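PDB 2D4E: 5-carboxymethyl-2-hydroxymuconate semialdehyde dehydrogenase from Thermus thermophilus, which probably oxidises 5-carboxymethyl-2-hydroxymuconate semialdehyde to the corresponding acid, with NAD as the hydride acceptor. Local coordinates for residues Q116-V121 / H336-E341; W172-M177 / F298-E303; V344-H349 / G389-P394. One frame throughout, in Å; residues are numbered along the deposited sequence. Where two conformers were deposited one is given.

Interaction 1: residues Q116-V121 / H336-E341; sequences QVLRIV and HPLDPE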
loop_
_atom_site.group_PDB
_atom_site.type_symbol
_atom_site.label_atom_id
_atom_site.label_comp_id
_atom_site.label_asym_id
_atom_site.label_seq_id
_atom_site.Cartn_x
_atom_site.Cartn_y
_atom_site.Cartn_z
ATOM N N GLN C 116 0.757 32.881 -24.193
ATOM C CA GLN C 116 1.438 32.965 -22.902
ATOM C C GLN C 116 2.858 33.492 -23.114
ATOM O O GLN C 116 3.426 33.331 -24.192
ATOM C CB GLN C 116 1.496 31.589 -22.220
ATOM C CG GLN C 116 0.139 30.992 -21.822
ATOM C CD GLN C 116 -0.647 31.865 -20.847
ATOM O OE1 GLN C 116 -0.073 32.523 -19.983
ATOM N NE2 GLN C 116 -1.971 31.847 -20.973
ATOM N N VAL C 117 3.433 34.119 -22.092
ATOM C CA VAL C 117 4.788 34.648 -22.218
ATOM C C VAL C 117 5.760 33.508 -22.501
ATOM O O VAL C 117 5.708 32.460 -21.860
ATOM C CB VAL C 117 5.219 35.405 -20.947
ATOM C CG1 VAL C 117 4.305 36.600 -20.728
ATOM C CG2 VAL C 117 5.172 34.490 -19.757
ATOM N N LEU C 118 6.654 33.727 -23.460
ATOM C CA LEU C 118 7.606 32.705 -23.882
ATOM C C LEU C 118 8.336 31.940 -22.786
ATOM O O LEU C 118 8.375 30.709 -22.822
ATOM C CB LEU C 118 8.624 33.301 -24.865
ATOM C CG LEU C 118 9.495 32.284 -25.620
ATOM C CD1 LEU C 118 8.610 31.265 -26.357
ATOM C CD2 LEU C 118 10.402 33.015 -26.611
ATOM N N ARG C 119 8.914 32.636 -21.815
ATOM C CA ARG C 119 9.636 31.935 -20.751
ATOM C C ARG C 119 8.744 30.955 -19.978
ATOM O O ARG C 119 9.186 29.869 -19.597
ATOM C CB ARG C 119 10.291 32.932 -19.778
ATOM C CG ARG C 119 9.316 33.799 -18.989
ATOM C CD ARG C 119 10.072 34.745 -18.059
ATOM N NE ARG C 119 9.170 35.593 -17.287
ATOM C CZ ARG C 119 8.479 36.613 -17.790
ATOM N NH1 ARG C 119 8.592 36.933 -19.075
ATOM N NH2 ARG C 119 7.682 37.322 -17.003
ATOM N N ILE C 120 7.490 31.333 -19.746
ATOM C CA ILE C 120 6.580 30.452 -19.032
ATOM C C ILE C 120 6.270 29.229 -19.897
ATOM O O ILE C 120 6.228 28.106 -19.405
ATOM C CB ILE C 120 5.277 31.190 -18.648
ATOM C CG1 ILE C 120 5.592 32.290 -17.631
ATOM C CG2 ILE C 120 4.276 30.219 -18.049
ATOM C CD1 ILE C 120 6.270 31.799 -16.360
ATOM N N VAL C 121 6.070 29.446 -21.192
ATOM C CA VAL C 121 5.793 28.336 -22.089
ATOM C C VAL C 121 7.014 27.426 -22.166
ATOM O O VAL C 121 6.881 26.206 -22.279
ATOM C CB VAL C 121 5.450 28.813 -23.519
ATOM C CG1 VAL C 121 5.153 27.599 -24.402
ATOM C CG2 VAL C 121 4.242 29.763 -23.490
ATOM N N HIS C 336 3.536 42.179 -25.127
ATOM C CA HIS C 336 3.679 41.071 -26.056
ATOM C C HIS C 336 4.316 39.828 -25.429
ATOM O O HIS C 336 5.240 39.923 -24.620
ATOM C CB HIS C 336 4.497 41.534 -27.269
ATOM C CG HIS C 336 4.429 40.599 -28.434
ATOM N ND1 HIS C 336 5.028 39.357 -28.430
ATOM C CD2 HIS C 336 3.803 40.711 -29.630
ATOM C CE1 HIS C 336 4.773 38.744 -29.572
ATOM N NE2 HIS C 336 4.032 39.543 -30.317
ATOM N N PRO C 337 3.821 38.637 -25.803
ATOM C CA PRO C 337 4.334 37.365 -25.280
ATOM C C PRO C 337 5.833 37.167 -25.502
ATOM O O PRO C 337 6.501 36.535 -24.688
ATOM C CB PRO C 337 3.505 36.319 -26.032
ATOM C CG PRO C 337 2.212 37.023 -26.276
ATOM C CD PRO C 337 2.676 38.405 -26.701
ATOM N N LEU C 338 6.351 37.703 -26.602
ATOM C CA LEU C 338 7.768 37.569 -26.931
ATOM C C LEU C 338 8.672 38.624 -26.292
ATOM O O LEU C 338 9.886 38.614 -26.501
ATOM C CB LEU C 338 7.948 37.586 -28.452
ATOM C CG LEU C 338 7.247 36.435 -29.188
ATOM C CD1 LEU C 338 7.352 36.625 -30.703
ATOM C CD2 LEU C 338 7.878 35.117 -28.776
ATOM N N ASP C 339 8.080 39.529 -25.517
ATOM C CA ASP C 339 8.837 40.577 -24.829
ATOM C C ASP C 339 9.220 40.090 -23.426
ATOM O O ASP C 339 8.357 39.874 -22.578
ATOM C CB ASP C 339 7.989 41.851 -24.738
ATOM C CG ASP C 339 8.688 42.986 -23.995
ATOM O OD1 ASP C 339 8.118 44.098 -23.959
ATOM O OD2 ASP C 339 9.792 42.779 -23.439
ATOM N N PRO C 340 10.524 39.905 -23.164
ATOM C CA PRO C 340 10.951 39.437 -21.838
ATOM C C PRO C 340 10.468 40.262 -20.641
ATOM O O PRO C 340 10.497 39.785 -19.506
ATOM C CB PRO C 340 12.481 39.389 -21.954
ATOM C CG PRO C 340 12.789 40.342 -23.081
ATOM C CD PRO C 340 11.681 40.072 -24.058
ATOM N N GLU C 341 10.009 41.485 -20.893
ATOM C CA GLU C 341 9.523 42.351 -19.818
ATOM C C GLU C 341 8.051 42.118 -19.478
ATOM O O GLU C 341 7.579 42.542 -18.425
ATOM C CB GLU C 341 9.714 43.822 -20.195
ATOM C CG GLU C 341 11.161 44.247 -20.274
ATOM C CD GLU C 341 11.867 44.086 -18.947
ATOM O OE1 GLU C 341 11.514 44.823 -17.996
ATOM O OE2 GLU C 341 12.765 43.218 -18.854
#
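One carbonyl oxygen, that of Pro337, receives the beginning of helix 118-136. The N-H of Leu118 points at Pro337 O almost in line (3.1 Å from Leu118 N, 173° at the hydrogen), coming from above the carbonyl plane. Val117 CA adds a C-H···O contact to Pro337 O at 3.5 Å. Val117 is the N-cap, so a loop from elsewhere in the chain satisfies a first-turn amide that has no helical acceptor of its own. Pro337 also rests its CB against Gln116 O (3.5 Å). The loop keeps its shape through a type I turn from His336 to Asp339, inside which Leu338 N donates to His336 ND1 in the ring plane (2.8 Å). Leu118, its CG anti to the backbone N (chi1 -167°), crosses Leu338 obliquely, and their CD2 methyls meet at 3.9 Å. Arg119 extends beyond Pro340 to bond the carbonyl of Thr342 through NH2, while Val117 CG2 lies above one guanidinium face, offset toward its rim. Around this junction, Cys111 of helix 103-114 touches Leu118, Pro337 and Leu338, Ile15 of helix 12-24 packs on both leucines, and Val7 of strand 6-7 meets Leu118 and Pro340.

Interaction 2: residues W172-M177 / F298-E303; sequences WNAPLM and FSFNGE. With NAD (nicotinamide-adenine-dinucleotide), chain K.
Trp172 and Asn173 both hold CG in the crowded position between the backbone N and the carbonyl carbon (chi1 54° and 73°), while Glu303 is extended beyond its CG (chi2 169°). The indole is thereby laid between cofactor and glutamate: its pyrrole end meets the diphosphate, with Trp172 NE1 only 2.5 Å from NAD O1N, a very tight approach, and its benzo end meets the carboxylate, with Trp172 CH2 3.3 Å from Glu303 OE2. The side chains of Trp172 and Glu303 cross at about a right angle, and OE2 is held by the backbone N of Ile348, whose side chain also touches the indole. The backbone N of Trp172 adds a weak hydrogen bond to NAD O2N. Asn173 ND2 donates to Glu303 O at 2.8 Å, in the plane of the carbonyl though tilted from the plane of the amide, which helps to set the turn of the amide. Phe300 fills the next place along: its CE1 brings the ring edge to Asn173 O (3.6 Å), and its CZ touches Ala174 CB at 3.8 Å. An alanine in place of Trp172 would probably loosen both the diphosphate and the Glu303 carboxylate, since the indole touching each would be gone. The asparagine of this Trp-Asn motif is thought, in aldehyde dehydrogenases, to help stabilise the oxyanion of the thiohemiacetal; the bond to Glu303 O, in the segment leading to the family's nucleophilic cysteine, is consistent with an amide preset for that task.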
loop_
_atom_site.group_PDB
_atom_site.type_symbol
_atom_site.label_atom_id
_atom_site.label_comp_id
_atom_site.label_asym_id
_atom_site.label_seq_id
_atom_site.Cartn_x
_atom_site.Cartn_y
_atom_site.Cartn_z
ATOM N N TRP C 172 -7.467 24.777 -24.700
ATOM C CA TRP C 172 -6.583 25.670 -25.450
ATOM C C TRP C 172 -5.503 26.447 -24.705
ATOM O O TRP C 172 -4.597 26.975 -25.342
ATOM C CB TRP C 172 -7.422 26.683 -26.246
ATOM C CG TRP C 172 -8.421 27.462 -25.416
ATOM C CD1 TRP C 172 -9.775 27.291 -25.398
ATOM C CD2 TRP C 172 -8.139 28.506 -24.472
ATOM N NE1 TRP C 172 -10.354 28.159 -24.504
ATOM C CE2 TRP C 172 -9.374 28.916 -23.920
ATOM C CE3 TRP C 172 -6.962 29.134 -24.035
ATOM C CZ2 TRP C 172 -9.471 29.927 -22.953
ATOM C CZ3 TRP C 172 -7.057 30.141 -23.073
ATOM C CH2 TRP C 172 -8.306 30.526 -22.543
ATOM N N ASN C 173 -5.571 26.516 -23.381
ATOM C CA ASN C 173 -4.593 27.319 -22.648
ATOM C C ASN C 173 -3.172 26.771 -22.542
ATOM O O ASN C 173 -2.213 27.534 -22.687
ATOM C CB ASN C 173 -5.144 27.679 -21.256
ATOM C CG ASN C 173 -5.172 26.504 -20.307
ATOM O OD1 ASN C 173 -5.526 25.386 -20.687
ATOM N ND2 ASN C 173 -4.809 26.755 -19.052
ATOM N N ALA C 174 -3.024 25.470 -22.311
ATOM C CA ALA C 174 -1.693 24.864 -22.194
ATOM C C ALA C 174 -1.647 23.527 -22.943
ATOM O O ALA C 174 -1.529 22.465 -22.332
ATOM C CB ALA C 174 -1.345 24.658 -20.718
ATOM N N PRO C 175 -1.711 23.577 -24.284
ATOM C CA PRO C 175 -1.696 22.430 -25.201
ATOM C C PRO C 175 -0.702 21.311 -24.916
ATOM O O PRO C 175 -1.096 20.161 -24.734
ATOM C CB PRO C 175 -1.448 23.082 -26.561
ATOM C CG PRO C 175 -2.136 24.388 -26.419
ATOM C CD PRO C 175 -1.702 24.838 -25.045
ATOM N N LEU C 176 0.584 21.638 -24.886
ATOM C CA LEU C 176 1.602 20.618 -24.648
ATOM C C LEU C 176 1.548 19.993 -23.258
ATOM O O LEU C 176 1.507 18.771 -23.124
ATOM C CB LEU C 176 3.002 21.192 -24.884
ATOM C CG LEU C 176 4.110 20.136 -24.857
ATOM C CD1 LEU C 176 3.950 19.199 -26.053
ATOM C CD2 LEU C 176 5.468 20.810 -24.891
ATOM N N MET C 177 1.555 20.830 -22.227
ATOM C CA MET C 177 1.533 20.339 -20.848
ATOM C C MET C 177 0.296 19.518 -20.501
ATOM O O MET C 177 0.402 18.443 -19.915
ATOM C CB MET C 177 1.657 21.515 -19.871
ATOM C CG MET C 177 1.475 21.165 -18.402
ATOM S SD MET C 177 2.656 19.959 -17.797
ATOM C CE MET C 177 1.569 18.864 -16.877
ATOM N N PHE C 298 -3.075 36.211 -11.325
ATOM C CA PHE C 298 -2.630 36.906 -12.527
ATOM C C PHE C 298 -1.611 36.205 -13.422
ATOM O O PHE C 298 -1.486 36.556 -14.593
ATOM C CB PHE C 298 -2.147 38.314 -12.153
ATOM C CG PHE C 298 -3.221 39.163 -11.520
ATOM C CD1 PHE C 298 -3.009 39.778 -10.288
ATOM C CD2 PHE C 298 -4.462 39.306 -12.136
ATOM C CE1 PHE C 298 -4.026 40.521 -9.673
ATOM C CE2 PHE C 298 -5.484 40.040 -11.537
ATOM C CZ PHE C 298 -5.269 40.651 -10.302
ATOM N N SER C 299 -0.887 35.222 -12.900
ATOM C CA SER C 299 0.078 34.511 -13.735
ATOM C C SER C 299 -0.692 33.737 -14.810
ATOM O O SER C 299 -1.900 33.510 -14.675
ATOM C CB SER C 299 0.909 33.535 -12.901
ATOM O OG SER C 299 0.100 32.480 -12.422
ATOM N N PHE C 300 0.007 33.337 -15.869
ATOM C CA PHE C 300 -0.600 32.591 -16.971
ATOM C C PHE C 300 -1.805 33.346 -17.556
ATOM O O PHE C 300 -2.800 32.744 -17.981
ATOM C CB PHE C 300 -1.013 31.192 -16.488
ATOM C CG PHE C 300 -0.790 30.104 -17.514
ATOM C CD1 PHE C 300 -1.834 29.655 -18.320
ATOM C CD2 PHE C 300 0.478 29.549 -17.693
ATOM C CE1 PHE C 300 -1.619 28.671 -19.289
ATOM C CE2 PHE C 300 0.703 28.561 -18.664
ATOM C CZ PHE C 300 -0.349 28.124 -19.464
ATOM N N ASN C 301 -1.687 34.675 -17.575
ATOM C CA ASN C 301 -2.724 35.570 -18.090
ATOM C C ASN C 301 -4.089 35.290 -17.485
ATOM O O ASN C 301 -5.106 35.535 -18.123
ATOM C CB ASN C 301 -2.841 35.471 -19.622
ATOM C CG ASN C 301 -1.525 35.724 -20.335
ATOM O OD1 ASN C 301 -0.592 36.285 -19.760
ATOM N ND2 ASN C 301 -1.449 35.319 -21.600
ATOM N N GLY C 302 -4.115 34.779 -16.257
ATOM C CA GLY C 302 -5.385 34.484 -15.611
ATOM C C GLY C 302 -6.123 33.288 -16.198
ATOM O O GLY C 302 -7.216 32.948 -15.753
ATOM N N GLU C 303 -5.525 32.639 -17.190
ATOM C CA GLU C 303 -6.149 31.485 -17.832
ATOM C C GLU C 303 -5.612 30.162 -17.274
ATOM O O GLU C 303 -5.159 29.284 -18.008
ATOM C CB GLU C 303 -5.933 31.582 -19.345
ATOM C CG GLU C 303 -6.434 32.909 -19.906
ATOM C CD GLU C 303 -6.001 33.164 -21.339
ATOM O OE1 GLU C 303 -4.795 33.037 -21.638
ATOM O OE2 GLU C 303 -6.865 33.509 -22.164
HETATM P PA NAD K . -13.764 23.427 -23.670
HETATM O O1A NAD K . -14.771 23.963 -24.578
HETATM O O2A NAD K . -14.335 22.463 -22.713
HETATM O O5B NAD K . -12.547 22.658 -24.420
HETATM C C5B NAD K . -11.943 21.395 -23.985
HETATM C C4B NAD K . -12.004 20.425 -25.145
HETATM O O4B NAD K . -13.405 20.096 -25.264
HETATM C C3B NAD K . -11.625 21.031 -26.526
HETATM O O3B NAD K . -10.596 20.244 -27.162
HETATM C C2B NAD K . -12.969 21.032 -27.272
HETATM O O2B NAD K . -12.829 20.871 -28.701
HETATM C C1B NAD K . -13.695 19.886 -26.597
HETATM N N9A NAD K . -15.135 19.970 -26.757
HETATM C C8A NAD K . -15.965 21.076 -26.702
HETATM N N7A NAD K . -17.272 20.786 -26.902
HETATM C C5A NAD K . -17.253 19.404 -27.091
HETATM C C6A NAD K . -18.313 18.456 -27.353
HETATM N N6A NAD K . -19.596 18.809 -27.467
HETATM N N1A NAD K . -17.934 17.128 -27.489
HETATM C C2A NAD K . -16.594 16.768 -27.372
HETATM N N3A NAD K . -15.561 17.564 -27.136
HETATM C C4A NAD K . -15.946 18.878 -27.002
HETATM O O3 NAD K . -13.108 24.611 -22.975
HETATM P PN NAD K . -11.682 25.296 -22.857
HETATM O O1N NAD K . -11.897 26.715 -23.207
HETATM O O2N NAD K . -10.718 24.556 -23.688
HETATM O O5D NAD K . -11.630 25.113 -21.320
HETATM C C5D NAD K . -10.881 25.850 -20.384
HETATM C C4D NAD K . -11.415 25.142 -19.179
HETATM O O4D NAD K . -10.649 23.959 -18.859
HETATM C C3D NAD K . -11.592 25.972 -17.916
HETATM O O3D NAD K . -12.902 25.827 -17.332
HETATM C C2D NAD K . -10.454 25.436 -17.050
HETATM O O2D NAD K . -10.741 25.635 -15.650
HETATM C C1D NAD K . -10.397 23.989 -17.487
HETATM N N1N NAD K . -9.112 23.337 -17.182
HETATM C C2N NAD K . -9.200 22.446 -16.123
HETATM C C3N NAD K . -8.026 21.802 -15.764
HETATM C C7N NAD K . -7.979 20.818 -14.605
HETATM O O7N NAD K . -6.917 20.281 -14.344
HETATM N N7N NAD K . -9.089 20.563 -13.890
HETATM C C4N NAD K . -6.762 22.058 -16.470
HETATM C C5N NAD K . -6.828 22.999 -17.539
HETATM C C6N NAD K . -7.948 23.670 -17.948
#

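Interaction 3: residues V344-H349 / G389-P394; sequences VGPLIH and GNYLLP
Val344 opens the contact by placing CG2 against Pro394 CG at 4.2 Å. Gly345 follows with its carbonyl: a water donates to Gly345 O and accepts from Leu392 N at 2.7 Å, bridging the backbones where they stand too far apart to bond directly. Pro346 then settles on Tyr391, its CB 3.5 Å from the ring centroid and 6° off the normal, a CH-pi contact over the middle of one face. Its CD makes the closest atom-to-atom approach, 3.3 Å from Tyr391 CE2; the two side chains run alongside each other, pointing the same way. Leu347 makes the direct polar link: its N donates to Asn390 O (2.7 Å, 171°), and its O accepts from Asn390 ND2 at 3.2 Å. That return bond is allowed by Asn390 CG standing beside its own backbone N (chi1 -49°), and the same ND2 bonds Asn52 OD1, so two oxygens grip the amide. Leu347 CD1 also reaches Leu392 CB (4.2 Å). His349 ends the run as N-cap, its ND1 taking the backbone N-H of Glu351 while its ring stacks on Trp200. Helix 350-365 starts here and packs back on both segments, Leu353 against Leu347 and Val356 and Leu357 against Leu392; the second segment leads on into strand 395-398, and Phe513 of the second subunit touches Val344.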
loop_
_atom_site.group_PDB
_atom_site.type_symbol
_atom_site.label_atom_id
_atom_site.label_comp_id
_atom_site.label_asym_id
_atom_site.label_seq_id
_atom_site.Cartn_x
_atom_site.Cartn_y
_atom_site.Cartn_z
ATOM N N VAL C 344 1.944 39.898 -18.155
ATOM C CA VAL C 344 0.614 39.476 -18.573
ATOM C C VAL C 344 0.448 39.734 -20.066
ATOM O O VAL C 344 0.615 40.860 -20.540
ATOM C CB VAL C 344 -0.500 40.221 -17.790
ATOM C CG1 VAL C 344 -1.841 40.067 -18.502
ATOM C CG2 VAL C 344 -0.606 39.654 -16.385
ATOM N N GLY C 345 0.134 38.671 -20.799
ATOM C CA GLY C 345 -0.057 38.776 -22.232
ATOM C C GLY C 345 -1.527 38.855 -22.597
ATOM O O GLY C 345 -2.365 39.131 -21.740
ATOM N N PRO C 346 -1.869 38.614 -23.871
ATOM C CA PRO C 346 -3.248 38.665 -24.353
ATOM C C PRO C 346 -4.013 37.363 -24.136
ATOM O O PRO C 346 -3.415 36.294 -23.995
ATOM C CB PRO C 346 -3.071 38.964 -25.827
ATOM C CG PRO C 346 -1.872 38.121 -26.161
ATOM C CD PRO C 346 -0.935 38.359 -24.984
ATOM N N LEU C 347 -5.337 37.470 -24.114
ATOM C CA LEU C 347 -6.186 36.307 -23.948
ATOM C C LEU C 347 -6.206 35.554 -25.271
ATOM O O LEU C 347 -5.882 36.110 -26.327
ATOM C CB LEU C 347 -7.596 36.726 -23.523
ATOM C CG LEU C 347 -7.612 37.520 -22.213
ATOM C CD1 LEU C 347 -9.039 37.753 -21.762
ATOM C CD2 LEU C 347 -6.839 36.747 -21.139
ATOM N N ILE C 348 -6.591 34.288 -25.196
ATOM C CA ILE C 348 -6.604 33.386 -26.337
ATOM C C ILE C 348 -7.317 33.788 -27.627
ATOM O O ILE C 348 -6.786 33.585 -28.721
ATOM C CB ILE C 348 -7.155 32.003 -25.906
ATOM C CG1 ILE C 348 -6.969 30.984 -27.033
ATOM C CG2 ILE C 348 -8.618 32.126 -25.513
ATOM C CD1 ILE C 348 -5.505 30.721 -27.375
ATOM N N HIS C 349 -8.504 34.366 -27.511
ATOM C CA HIS C 349 -9.282 34.690 -28.697
ATOM C C HIS C 349 -10.206 35.867 -28.405
ATOM O O HIS C 349 -10.603 36.074 -27.258
ATOM C CB HIS C 349 -10.088 33.428 -29.056
ATOM C CG HIS C 349 -10.754 33.467 -30.393
ATOM N ND1 HIS C 349 -11.924 34.158 -30.626
ATOM C CD2 HIS C 349 -10.433 32.861 -31.563
ATOM C CE1 HIS C 349 -12.297 33.973 -31.881
ATOM N NE2 HIS C 349 -11.410 33.191 -32.471
ATOM N N GLY C 389 -4.556 43.164 -30.320
ATOM C CA GLY C 389 -4.551 41.895 -29.611
ATOM C C GLY C 389 -5.686 41.795 -28.608
ATOM O O GLY C 389 -6.450 42.741 -28.434
ATOM N N ASN C 390 -5.801 40.651 -27.943
ATOM C CA ASN C 390 -6.862 40.449 -26.959
ATOM C C ASN C 390 -6.363 40.718 -25.537
ATOM O O ASN C 390 -6.480 39.864 -24.660
ATOM C CB ASN C 390 -7.375 39.020 -27.066
ATOM C CG ASN C 390 -7.682 38.627 -28.491
ATOM O OD1 ASN C 390 -8.483 39.274 -29.157
ATOM N ND2 ASN C 390 -7.041 37.564 -28.968
ATOM N N TYR C 391 -5.824 41.913 -25.311
ATOM C CA TYR C 391 -5.285 42.274 -24.005
ATOM C C TYR C 391 -6.291 42.845 -23.013
ATOM O O TYR C 391 -7.022 43.795 -23.313
ATOM C CB TYR C 391 -4.133 43.270 -24.164
ATOM C CG TYR C 391 -2.946 42.745 -24.948
ATOM C CD1 TYR C 391 -2.900 42.841 -26.345
ATOM C CD2 TYR C 391 -1.865 42.160 -24.294
ATOM C CE1 TYR C 391 -1.799 42.365 -27.068
ATOM C CE2 TYR C 391 -0.765 41.683 -25.005
ATOM C CZ TYR C 391 -0.735 41.787 -26.386
ATOM O OH TYR C 391 0.356 41.295 -27.073
ATOM N N LEU C 392 -6.310 42.261 -21.821
ATOM C CA LEU C 392 -7.196 42.717 -20.764
ATOM C C LEU C 392 -6.329 43.152 -19.593
ATOM O O LEU C 392 -5.344 42.491 -19.260
ATOM C CB LEU C 392 -8.134 41.599 -20.299
ATOM C CG LEU C 392 -9.112 42.059 -19.206
ATOM C CD1 LEU C 392 -10.171 42.974 -19.825
ATOM C CD2 LEU C 392 -9.768 40.863 -18.540
ATOM N N LEU C 393 -6.684 44.272 -18.980
ATOM C CA LEU C 393 -5.935 44.762 -17.836
ATOM C C LEU C 393 -6.223 43.884 -16.619
ATOM O O LEU C 393 -7.357 43.437 -16.416
ATOM C CB LEU C 393 -6.328 46.205 -17.519
ATOM C CG LEU C 393 -5.955 47.324 -18.489
ATOM C CD1 LEU C 393 -6.692 48.593 -18.081
ATOM C CD2 LEU C 393 -4.446 47.546 -18.473
ATOM N N PRO C 394 -5.190 43.594 -15.811
ATOM C CA PRO C 394 -5.440 42.774 -14.624
ATOM C C PRO C 394 -6.560 43.504 -13.874
ATOM O O PRO C 394 -6.501 44.722 -13.688
ATOM C CB PRO C 394 -4.099 42.817 -13.911
ATOM C CG PRO C 394 -3.136 42.757 -15.071
ATOM C CD PRO C 394 -3.738 43.746 -16.053
HETATM O O HOH W 1 -4.874 40.222 -20.896
#

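All three contacts are buried, but the centre of interaction 2 lies about 8 Å from the centre of the chain, beside the cofactor, those of interactions 1 and 3 about 19 Å. Residues 336-341 and 344-349 belong to one loop between helices 315-331 and 350-365, so interactions 1 and 3 fix successive parts of it; Pro337 CG and Pro346 CD touch at 3.7 Å. Interaction 2 joins both: Asn301 OD1 probably bonds Gly345 N at 2.7 Å, and Gln116 NE2 probably makes a weak bond to Phe300 O. Interactions 1 and 3 rest on backbone bonds and prolines, with an asparagine amide, a tyrosine face and a water added in interaction 3; in interaction 2 an indole lies between diphosphate and carboxylate, and a side-chain amide bonds a backbone carbonyl.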